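Local coordinates for UPF0062 protein MJ1593 (Methanocaldococcus jannaschii, PDB 2YX5) that is of unknown function but belongs to the PurS family of small alpha/beta proteins and assembles as a tetramer, at residues 18-21 with 22-26. Residues are numbered along the deposited sequence; the frame is centred on the assembly and turned at random.
Sequences EGRT and IQRAL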
loop_
_atom_site.group_PDB
_atom_site.type_symbol
_atom_site.label_atom_id
_atom_site.label_comp_id
_atom_site.label_asym_id
_atom_site.label_seq_id
_atom_site.Cartn_x
_atom_site.Cartn_y
_atom_site.Cartn_z
ATOM N N GLU A 18 -2.480 5.362 -8.220
ATOM C CA GLU A 18 -2.854 3.950 -8.225
ATOM C C GLU A 18 -4.082 3.724 -9.127
ATOM O O GLU A 18 -4.080 2.836 -9.966
ATOM C CB GLU A 18 -3.156 3.433 -6.815
ATOM C CG GLU A 18 -3.172 1.894 -6.758
ATOM C CD GLU A 18 -3.704 1.356 -5.438
ATOM O OE1 GLU A 18 -3.867 2.179 -4.502
ATOM O OE2 GLU A 18 -3.953 0.122 -5.330
ATOM N N GLY A 19 -5.100 4.561 -8.965
ATOM C CA GLY A 19 -6.290 4.401 -9.773
ATOM C C GLY A 19 -5.981 4.540 -11.253
ATOM O O GLY A 19 -6.378 3.692 -12.089
ATOM N N ARG A 20 -5.261 5.609 -11.575
ATOM C CA ARG A 20 -4.889 5.878 -12.949
ATOM C C ARG A 20 -4.094 4.730 -13.552
ATOM O O ARG A 20 -4.320 4.335 -14.692
ATOM C CB ARG A 20 -4.100 7.179 -13.009
ATOM C CG ARG A 20 -4.959 8.369 -12.599
ATOM C CD ARG A 20 -4.118 9.501 -12.058
ATOM N NE ARG A 20 -3.065 9.871 -12.992
ATOM C CZ ARG A 20 -3.258 10.552 -14.120
ATOM N NH1 ARG A 20 -4.482 10.947 -14.466
ATOM N NH2 ARG A 20 -2.218 10.848 -14.896
ATOM N N THR A 21 -3.193 4.168 -12.764
ATOM C CA THR A 21 -2.362 3.076 -13.231
ATOM C C THR A 21 -3.177 1.839 -13.521
ATOM O O THR A 21 -2.988 1.172 -14.539
ATOM C CB THR A 21 -1.298 2.730 -12.189
ATOM O OG1 THR A 21 -0.501 3.888 -11.965
ATOM C CG2 THR A 21 -0.412 1.575 -12.659
ATOM N N ILE A 22 -4.072 1.518 -12.614
ATOM C CA ILE A 22 -4.889 0.353 -12.803
ATOM C C ILE A 22 -5.722 0.496 -14.068
ATOM O O ILE A 22 -5.828 -0.447 -14.853
ATOM C CB ILE A 22 -5.779 0.123 -11.580
ATOM C CG1 ILE A 22 -4.888 -0.290 -10.403
ATOM C CG2 ILE A 22 -6.829 -0.926 -11.889
ATOM C CD1 ILE A 22 -5.583 -0.430 -9.079
ATOM N N GLN A 23 -6.287 1.684 -14.272
ATOM C CA GLN A 23 -7.106 1.932 -15.444
ATOM C C GLN A 23 -6.323 1.652 -16.723
ATOM O O GLN A 23 -6.709 0.807 -17.543
ATOM C CB GLN A 23 -7.571 3.377 -15.460
ATOM C CG GLN A 23 -8.632 3.674 -16.496
ATOM C CD GLN A 23 -8.743 5.150 -16.736
ATOM O OE1 GLN A 23 -7.855 5.749 -17.322
ATOM N NE2 GLN A 23 -9.823 5.755 -16.265
ATOM N N ARG A 24 -5.215 2.365 -16.881
ATOM C CA ARG A 24 -4.390 2.214 -18.064
ATOM C C ARG A 24 -3.881 0.780 -18.290
ATOM O O ARG A 24 -3.934 0.257 -19.413
ATOM C CB ARG A 24 -3.259 3.245 -18.007
ATOM C CG ARG A 24 -3.815 4.665 -18.148
ATOM C CD ARG A 24 -2.755 5.717 -17.900
ATOM N NE ARG A 24 -3.251 7.090 -18.016
ATOM C CZ ARG A 24 -4.053 7.690 -17.142
ATOM N NH1 ARG A 24 -4.474 7.049 -16.059
ATOM N NH2 ARG A 24 -4.428 8.946 -17.345
ATOM N N ALA A 25 -3.424 0.128 -17.232
ATOM C CA ALA A 25 -2.967 -1.237 -17.380
ATOM C C ALA A 25 -4.159 -2.096 -17.797
ATOM O O ALA A 25 -4.000 -3.075 -18.524
ATOM C CB ALA A 25 -2.383 -1.752 -16.065
ATOM N N LEU A 26 -5.358 -1.742 -17.338
ATOM C CA LEU A 26 -6.535 -2.535 -17.706
ATOM C C LEU A 26 -6.899 -2.336 -19.178
ATOM O O LEU A 26 -7.204 -3.293 -19.886
ATOM C CB LEU A 26 -7.726 -2.191 -16.824
ATOM C CG LEU A 26 -7.651 -2.878 -15.479
ATOM C CD1 LEU A 26 -8.824 -2.437 -14.606
ATOM C CD2 LEU A 26 -7.637 -4.376 -15.697
#
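R24 keeps its chain straight from CG to NE and turns the guanidinium only at chi4 (72°), which folds NH1 back onto the carbonyl of R20, one helical turn earlier. R24 NH1 donates a hydrogen bond to R20 O (3.0 Å), which lies in the R24 guanidinium plane, at its edge. That donor nevertheless stands above the carbonyl plane, nearly at right angles to the C=O bond (98°), so the N-H does not point along a lone pair. R20 O also takes the routine helical bond from R24 N (3.1 Å), which arrives from the opposite face of the carbonyl plane; two donors thus grip one oxygen. R24 NH1 also sits 3.1 Å from R20 CB; further out the R20 chain bends at chi3, and its guanidinium lies with one face toward the end of R24. The two guanidinium planes are 51° apart, and R20 NH1 comes within 3.5 Å of R24 NH2, a close pair of like charges. All this lies on helix 17-28, which packs against strand 34-47 of an antiparallel sheet in which strand 2-10 lies between strands 34-47 and 73-81. E18 and I22 point the same way, E18 CG 4.1 Å from I22 CD1, and I22 reaches V37 and T39. T21 and A25, joined by the backbone bond from A25 N to T21 O (2.9 Å), both pack on T21 of a second subunit, while R20 NH2 makes a weak hydrogen bond to K65 O of a fourth subunit.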